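ATP-binding protein (Mycobacterium tuberculosis, PDB 5UKV) is the sensor histidine kinase PhoR, whose dimerisation domain pairs two helical hairpins and probably receives the phosphoryl group from ATP. Local coordinates at the interface of chains A and B. Sequence-based numbering; all coordinates share one arbitrary frame. Chains: chain A/B, ATP-binding protein.

Contact 1: the interface of chains A and B. Residues chain A 7-8, 11, 15; chain B 4, 7, 10-11, 14.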
ATOM      1  N   ALA A   7       1.508 -21.291  18.750  1.00 28.81           N
ATOM      2  CA  ALA A   7       0.832 -20.063  18.585  1.00 29.47           C
ATOM      3  C   ALA A   7       1.774 -18.851  18.343  1.00 29.87           C
ATOM      4  O   ALA A   7       1.450 -17.985  17.549  1.00 26.80           O
ATOM      5  CB  ALA A   7      -0.003 -19.795  19.798  1.00 33.08           C
ATOM      6  N   ARG A   8       2.872 -18.764  19.114  1.00 30.00           N
ATOM      7  CA  ARG A   8       3.845 -17.739  18.943  1.00 30.03           C
ATOM      8  C   ARG A   8       4.530 -17.854  17.638  1.00 29.48           C
ATOM      9  O   ARG A   8       4.845 -16.847  17.079  1.00 26.18           O
ATOM     10  CB  ARG A   8       4.913 -17.692  20.037  1.00 36.15           C
ATOM     11  CG  ARG A   8       4.493 -16.876  21.212  1.00 46.91           C
ATOM     12  CD  ARG A   8       5.669 -16.419  22.093  1.00 55.31           C
ATOM     13  NE  ARG A   8       5.981 -17.483  23.067  1.00 70.15           N
ATOM     14  CZ  ARG A   8       7.011 -18.350  23.036  1.00 72.62           C
ATOM     15  NH1 ARG A   8       7.958 -18.314  22.086  1.00 75.97           N
ATOM     16  NH2 ARG A   8       7.088 -19.266  23.981  1.00 70.73           N
ATOM     17  N   GLU A  11       2.128 -16.500  15.128  1.00 24.26           N
ATOM     18  CA  GLU A  11       2.140 -15.055  15.249  1.00 24.63           C
ATOM     19  C   GLU A  11       3.417 -14.359  14.658  1.00 23.73           C
ATOM     20  O   GLU A  11       3.286 -13.393  13.936  1.00 21.04           O
ATOM     21  CB  GLU A  11       1.924 -14.651  16.678  1.00 28.43           C
ATOM     22  CG  GLU A  11       2.032 -13.146  16.868  1.00 33.14           C
ATOM     23  CD  GLU A  11       2.284 -12.677  18.270  1.00 37.97           C
ATOM     24  OE1 GLU A  11       2.192 -11.441  18.399  1.00 40.43           O
ATOM     25  OE2 GLU A  11       2.473 -13.521  19.210  1.00 42.19           O
ATOM     26  N   ARG A  15       3.728 -11.666  11.629  1.00 20.99           N
ATOM     27  CA  ARG A  15       4.496 -10.451  11.667  1.00 21.58           C
ATOM     28  C   ARG A  15       5.554 -10.312  10.563  1.00 19.60           C
ATOM     29  O   ARG A  15       5.650  -9.294   9.954  1.00 19.74           O
ATOM     30  CB  ARG A  15       5.331 -10.292  13.005  1.00 23.46           C
ATOM     31  CG  ARG A  15       4.468 -10.110  14.231  1.00 26.17           C
ATOM     32  CD  ARG A  15       5.480 -10.016  15.455  1.00 27.68           C
ATOM     33  NE  ARG A  15       4.639 -10.029  16.623  1.00 29.91           N
ATOM     34  CZ  ARG A  15       4.170  -8.953  17.221  1.00 34.72           C
ATOM     35  NH1 ARG A  15       4.507  -7.749  16.827  1.00 38.09           N
ATOM     36  NH2 ARG A  15       3.348  -9.075  18.237  1.00 39.66           N
TER
ATOM     37  N   ALA B   4      -1.180 -18.987  24.583  1.00 39.37           N
ATOM     38  CA  ALA B   4      -1.662 -19.367  23.228  1.00 42.10           C
ATOM     39  C   ALA B   4      -2.788 -18.434  22.733  1.00 43.81           C
ATOM     40  O   ALA B   4      -2.792 -18.006  21.588  1.00 34.31           O
ATOM     41  CB  ALA B   4      -2.094 -20.838  23.190  1.00 38.31           C
ATOM     42  N   ALA B   7      -1.295 -14.878  21.830  1.00 32.67           N
ATOM     43  CA  ALA B   7      -0.604 -14.944  20.566  1.00 30.57           C
ATOM     44  C   ALA B   7      -1.612 -15.051  19.443  1.00 30.39           C
ATOM     45  O   ALA B   7      -1.425 -14.399  18.429  1.00 27.85           O
ATOM     46  CB  ALA B   7       0.334 -16.086  20.529  1.00 29.76           C
ATOM     47  N   SER B  10      -3.436 -11.775  19.001  1.00 30.54           N
ATOM     48  CA  SER B  10      -2.514 -10.872  18.320  1.00 31.65           C
ATOM     49  C   SER B  10      -2.458 -11.144  16.803  1.00 29.80           C
ATOM     50  O   SER B  10      -2.589 -10.234  15.992  1.00 30.44           O
ATOM     51  CB  SER B  10      -1.173 -11.056  18.913  1.00 34.68           C
ATOM     52  OG  SER B  10      -0.285 -10.223  18.299  1.00 37.86           O
ATOM     53  N   GLU B  11      -2.325 -12.383  16.423  1.00 27.45           N
ATOM     54  CA  GLU B  11      -2.359 -12.816  14.981  1.00 28.42           C
ATOM     55  C   GLU B  11      -3.660 -12.474  14.232  1.00 26.94           C
ATOM     56  O   GLU B  11      -3.659 -11.982  13.138  1.00 24.56           O
ATOM     57  CB  GLU B  11      -2.077 -14.335  14.882  1.00 27.44           C
ATOM     58  CG  GLU B  11      -2.010 -14.843  13.472  1.00 31.82           C
ATOM     59  CD  GLU B  11      -2.125 -16.356  13.317  1.00 34.67           C
ATOM     60  OE1 GLU B  11      -2.975 -16.818  12.501  1.00 40.14           O
ATOM     61  OE2 GLU B  11      -1.416 -17.074  14.078  1.00 37.44           O
HETATM   62  N   MSE B  14      -3.772  -8.640  13.674  1.00 27.24           N
HETATM   63  CA  MSE B  14      -2.928  -8.374  12.530  1.00 26.49           C
HETATM   64  C   MSE B  14      -3.515  -8.780  11.194  1.00 25.15           C
HETATM   65  O   MSE B  14      -3.455  -8.024  10.208  1.00 24.38           O
HETATM   66  CB  MSE B  14      -1.587  -9.049  12.700  1.00 27.40           C
HETATM   67  CG  MSE B  14      -0.754  -8.322  13.815  1.00 32.27           C
HETATM   68 SE   MSE B  14       1.124  -9.026  13.803  1.00 39.93          SE
HETATM   69  CE  MSE B  14       0.731 -10.596  14.844  1.00 39.99           C
TER
HETATM   70  O   HOH W   1      -1.281 -17.723  16.839  1.00 33.26           O

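Contact 2: the interface of chains A and B. Residues chain A 48, 51-52, 55; chain B 36, 40, 50.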
ATOM      1  N   GLY A  48       3.771  13.140 -19.694  1.00 20.49           N
ATOM      2  CA  GLY A  48       3.197  11.865 -20.154  1.00 20.79           C
ATOM      3  C   GLY A  48       3.998  10.636 -19.784  1.00 20.71           C
ATOM      4  O   GLY A  48       3.504   9.619 -19.348  1.00 20.65           O
ATOM      5  N   LEU A  51       3.788  10.299 -15.937  1.00 22.36           N
ATOM      6  CA  LEU A  51       2.455   9.710 -15.647  1.00 24.46           C
ATOM      7  C   LEU A  51       2.344   8.219 -15.974  1.00 26.76           C
ATOM      8  O   LEU A  51       1.761   7.421 -15.165  1.00 21.40           O
ATOM      9  CB  LEU A  51       1.325  10.489 -16.377  1.00 25.22           C
ATOM     10  CG  LEU A  51      -0.108  10.047 -16.006  1.00 24.86           C
ATOM     11  CD1 LEU A  51      -0.334  10.210 -14.482  1.00 24.16           C
ATOM     12  CD2 LEU A  51      -1.051  10.863 -16.734  1.00 24.63           C
ATOM     13  N   SER A  52       3.000   7.837 -17.048  1.00 25.05           N
ATOM     14  CA  SER A  52       3.063   6.472 -17.452  1.00 25.20           C
ATOM     15  C   SER A  52       3.758   5.603 -16.390  1.00 25.32           C
ATOM     16  O   SER A  52       3.295   4.587 -16.022  1.00 26.46           O
ATOM     17  CB  SER A  52       3.891   6.441 -18.713  1.00 29.45           C
ATOM     18  OG  SER A  52       3.688   5.294 -19.402  1.00 37.20           O
ATOM     19  N   GLU A  55       1.453   5.335 -13.441  1.00 21.27           N
ATOM     20  CA  GLU A  55       0.392   4.401 -13.706  1.00 24.08           C
ATOM     21  C   GLU A  55       0.859   2.957 -13.599  1.00 26.34           C
ATOM     22  O   GLU A  55       0.199   2.134 -13.079  1.00 25.21           O
ATOM     23  CB  GLU A  55      -0.199   4.654 -15.086  1.00 26.15           C
ATOM     24  CG  GLU A  55      -1.073   5.872 -15.152  1.00 28.91           C
ATOM     25  CD  GLU A  55      -1.631   6.170 -16.551  1.00 38.24           C
ATOM     26  OE1 GLU A  55      -0.973   6.840 -17.334  1.00 39.24           O
ATOM     27  OE2 GLU A  55      -2.742   5.737 -16.851  1.00 46.09           O
TER
ATOM     28  N   ALA B  36      -6.025   9.463 -13.946  1.00 21.44           N
ATOM     29  CA  ALA B  36      -5.075   9.450 -15.027  1.00 21.16           C
ATOM     30  C   ALA B  36      -5.731   9.200 -16.396  1.00 22.05           C
ATOM     31  O   ALA B  36      -5.445   9.877 -17.398  1.00 20.06           O
ATOM     32  CB  ALA B  36      -4.000   8.385 -14.768  1.00 21.33           C
ATOM     33  N   ARG B  40      -5.719  11.752 -19.661  1.00 21.16           N
ATOM     34  CA  ARG B  40      -5.158  11.287 -20.911  1.00 22.63           C
ATOM     35  C   ARG B  40      -6.145  11.437 -22.061  1.00 24.51           C
ATOM     36  O   ARG B  40      -5.755  11.628 -23.126  1.00 25.11           O
ATOM     37  CB  ARG B  40      -4.682   9.861 -20.817  1.00 22.65           C
ATOM     38  CG  ARG B  40      -3.411   9.723 -20.022  1.00 27.07           C
ATOM     39  CD  ARG B  40      -2.600   8.524 -20.439  1.00 28.70           C
ATOM     40  NE  ARG B  40      -1.418   8.301 -19.646  1.00 26.11           N
ATOM     41  CZ  ARG B  40      -0.218   8.708 -19.991  1.00 30.35           C
ATOM     42  NH1 ARG B  40       0.794   8.442 -19.218  1.00 33.68           N
ATOM     43  NH2 ARG B  40      -0.025   9.371 -21.107  1.00 26.74           N
ATOM     44  N   LEU B  50      -4.199  17.086 -11.107  1.00 23.89           N
ATOM     45  CA  LEU B  50      -4.038  15.678 -11.191  1.00 22.88           C
ATOM     46  C   LEU B  50      -2.808  15.271 -10.369  1.00 21.71           C
ATOM     47  O   LEU B  50      -2.871  14.349  -9.587  1.00 20.87           O
ATOM     48  CB  LEU B  50      -3.760  15.266 -12.659  1.00 23.02           C
ATOM     49  CG  LEU B  50      -3.265  13.880 -12.868  1.00 21.50           C
ATOM     50  CD1 LEU B  50      -4.310  12.832 -12.546  1.00 22.02           C
ATOM     51  CD2 LEU B  50      -2.843  13.722 -14.270  1.00 20.77           C
TER

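Contact 3: the interface of chains A and B. Residues chain A 29, 32-33; chain B 54, 58-59, 62.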
ATOM      1  N   LEU A  29       5.489   2.665  -4.200  1.00 26.85           N
ATOM      2  CA  LEU A  29       5.019   3.916  -3.679  1.00 26.60           C
ATOM      3  C   LEU A  29       5.993   5.069  -3.688  1.00 27.67           C
ATOM      4  O   LEU A  29       5.598   6.258  -3.824  1.00 27.22           O
ATOM      5  CB  LEU A  29       4.635   3.816  -2.167  1.00 29.20           C
ATOM      6  CG  LEU A  29       3.268   4.022  -1.741  1.00 36.88           C
ATOM      7  CD1 LEU A  29       3.013   3.800  -0.227  1.00 36.69           C
ATOM      8  CD2 LEU A  29       2.679   5.305  -2.351  1.00 37.63           C
ATOM      9  N   ILE A  32       6.073   6.554  -7.194  1.00 23.55           N
ATOM     10  CA  ILE A  32       4.989   7.417  -7.430  1.00 23.33           C
ATOM     11  C   ILE A  32       5.223   8.761  -6.732  1.00 24.51           C
ATOM     12  O   ILE A  32       5.094   9.854  -7.337  1.00 26.14           O
ATOM     13  CB  ILE A  32       3.692   6.746  -6.991  1.00 21.80           C
ATOM     14  CG1 ILE A  32       3.345   5.519  -7.818  1.00 22.49           C
ATOM     15  CG2 ILE A  32       2.584   7.770  -7.057  1.00 22.64           C
ATOM     16  CD1 ILE A  32       2.511   4.420  -7.163  1.00 24.44           C
ATOM     17  N   ARG A  33       5.593   8.723  -5.467  1.00 23.47           N
ATOM     18  CA  ARG A  33       5.842   9.944  -4.731  1.00 24.77           C
ATOM     19  C   ARG A  33       6.992  10.777  -5.269  1.00 24.63           C
ATOM     20  O   ARG A  33       6.856  11.931  -5.423  1.00 25.59           O
ATOM     21  CB  ARG A  33       6.101   9.654  -3.279  1.00 31.42           C
ATOM     22  CG  ARG A  33       4.876   9.326  -2.483  1.00 40.49           C
ATOM     23  CD  ARG A  33       5.214   9.071  -1.044  1.00 47.13           C
ATOM     24  NE  ARG A  33       5.030  10.275  -0.276  1.00 58.57           N
ATOM     25  CZ  ARG A  33       4.941  10.270   1.039  1.00 62.41           C
ATOM     26  NH1 ARG A  33       5.052   9.116   1.666  1.00 57.11           N
ATOM     27  NH2 ARG A  33       4.740  11.392   1.708  1.00 69.42           N
TER
ATOM     28  N   ILE B  54      -2.473  12.895  -7.027  1.00 21.79           N
ATOM     29  CA  ILE B  54      -1.598  11.704  -6.990  1.00 22.39           C
ATOM     30  C   ILE B  54      -0.660  11.824  -5.732  1.00 25.11           C
ATOM     31  O   ILE B  54      -0.507  10.826  -4.959  1.00 24.12           O
ATOM     32  CB  ILE B  54      -0.812  11.581  -8.282  1.00 21.02           C
ATOM     33  CG1 ILE B  54      -1.709  11.111  -9.405  1.00 22.37           C
ATOM     34  CG2 ILE B  54       0.250  10.543  -8.139  1.00 22.46           C
ATOM     35  CD1 ILE B  54      -1.175  11.303 -10.837  1.00 23.88           C
ATOM     36  N   ALA B  58      -0.719   9.213  -2.628  1.00 24.36           N
ATOM     37  CA  ALA B  58       0.516   8.542  -2.330  1.00 24.53           C
ATOM     38  C   ALA B  58       0.966   8.787  -0.892  1.00 25.62           C
ATOM     39  O   ALA B  58       1.412   7.865  -0.224  1.00 24.63           O
ATOM     40  CB  ALA B  58       1.602   8.937  -3.269  1.00 25.13           C
ATOM     41  N   SER B  59       0.749   9.984  -0.391  1.00 26.03           N
ATOM     42  CA  SER B  59       1.130  10.271   0.987  1.00 27.72           C
ATOM     43  C   SER B  59       0.265   9.485   1.951  1.00 28.27           C
ATOM     44  O   SER B  59       0.728   9.019   2.975  1.00 28.53           O
ATOM     45  CB  SER B  59       0.952  11.791   1.214  1.00 32.43           C
ATOM     46  OG  SER B  59       0.714  12.060   2.600  1.00 41.47           O
ATOM     47  N   GLY B  62       1.361   5.973   2.003  1.00 22.08           N
ATOM     48  CA  GLY B  62       2.615   5.902   2.807  1.00 22.90           C
ATOM     49  C   GLY B  62       2.311   5.665   4.267  1.00 23.29           C
ATOM     50  O   GLY B  62       2.975   4.933   4.952  1.00 20.48           O
TER

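Contact 1: the interface of chains A and B
A:Glu11 and B:Ser10 meet in a helix-against-helix packing of the two 2-40 helices near their N-terminal ends, a contact that joins the two subunits at one end of the dimer's helical bundle. The A:Glu11 side chain leaves with CG anti to the backbone N (chi1 176°) and runs extended over the partner helix. Its carboxylate oxygen OE1 accepts a hydrogen bond from the B:Ser10 hydroxyl OG at 2.8 Å, a donor that stands well above the carboxylate plane. From the opposite face A:Arg15, of the same helix as the glutamate, brings its guanidinium NH2 to 2.6 Å from A:Glu11 OE1 in a salt bridge that is also a fairly straight hydrogen bond. One oxygen is thus gripped from both faces, which should restrain the rotation of the carboxylate. The other oxygen, A:Glu11 OE2, rests on the B:Ala7 methyl CB at 3.6 Å. Selenomethionine B:Met14 bends at chi3 (-82°) and lays its methyl CE against A:Glu11 CG (3.5 Å), crossing that chain at about a right angle, while its selenium touches A:Arg15 CG. Small A:Ala7 and B:Ala7 meet CB to CB at 3.8 Å, letting the backbones come close. A water joins A:Ala7 O to B:Glu11 OE2. Together these contacts would help to hold the N-terminal ends of the long helices in register.

Contact 2: the interface of chains A and B
The guanidinium of B:Arg40 carries A:Leu51 on one face, the methyl CD2 lying 3.6 Å above the plane and shifted toward the rim, while A:Gly48 O and the carboxylate of A:Glu55 sit at its edge. A:Ser52 N also lies at this edge, but its N-H points elsewhere and makes no hydrogen bond to the arginine. This is the loop-proximal part of the four-helix bundle of a HisKA (DHp) dimerisation domain, where the end of helix 2-40 of one subunit packs on the start of helix 47-71 of the other. B:Arg40 extends from CG to NE and grips A:Glu55 side-on, with two nitrogens converging on one oxygen. B:Arg40 NE donates to the syn lone pair of A:Glu55 OE1 at 2.8 Å, and this pair is also the salt bridge. B:Arg40 NH1 reaches A:Glu55 OE1 at 3.0 Å, nearly along the C-O axis and less straight (138° at H). The carboxylate and guanidinium planes lie 18° apart, almost coplanar. B:Arg40 NH1 also donates to the carbonyl oxygen A:Gly48 O at 3.0 Å, on a lone pair in the carbonyl plane, and together these bonds should restrain the guanidinium's rotation. The glutamate CG stands anti to the carbonyl carbon (chi1 -75°), and the chain runs on extended to place OE1 at the arginine edge. The second carboxylate oxygen, A:Glu55 OE2, meets B:Ala36 CB at 3.6 Å, one helical turn before the arginine. A:Leu51 and B:Arg40 approach tip to tip, and B:Leu50 CD2 adds a looser touch to A:Leu51 CD2 at 4.2 Å.

Contact 3: the interface of chains A and B
A:Leu29, A:Ile32 and A:Arg33 of helix 2-40 pack on B:Ala58, B:Gly62 and their neighbours of helix 47-73, a mainly apolar helix-helix interface that joins the two hairpins of the dimer inside the four-helix bundle. It illustrates a general principle of helix packing: small residues, here on the B side, let paired helices approach. The B:Ala58 methyl CB fits between side chains of the A helix: A:Leu29 CD2 lies 3.9 Å away, and A:Ile32 CG2 is slightly farther off. A:Leu29 divides its branches, CD1 running to the B:Gly62 backbone, 3.7 Å from CA, while CD2 settles over B:Ala58. A:Ile32 points its CG2 branch, anti to the backbone N, into the interface, where it meets B:Ile54 CG2 at 3.8 Å; the two side chains cross at about a right angle. The polar atoms of the two sides stay too far apart to bond, so shape and apolar packing carry this patch. A:Arg33 is poorly ordered, and its modelled position is correspondingly uncertain: its chain turns at chi3 (95°) and spreads the guanidinium across the B:Ser59 backbone. In that model B:Ser59 CA faces the middle of the flat group, 3.8 Å from A:Arg33 CZ.

The three contacts are spaced along one elongated bundle. Contact 1 lies about 41 Å from contact 2 and about 30 Å from contact 3, measured between the centres of their C-alpha atoms, whereas contacts 2 and 3 are about 14 Å apart. Contact 1 pairs helix 2-40 with its own copy; contacts 2 and 3 mainly pair that helix with the partner's second helix, the chains exchanging roles between them. The long helix therefore takes part in all three. Contacts 1 and 2 hold polar bonds near opposite ends, and contact 3, nearer contact 2, is mainly apolar; this may help set the register of the hairpins.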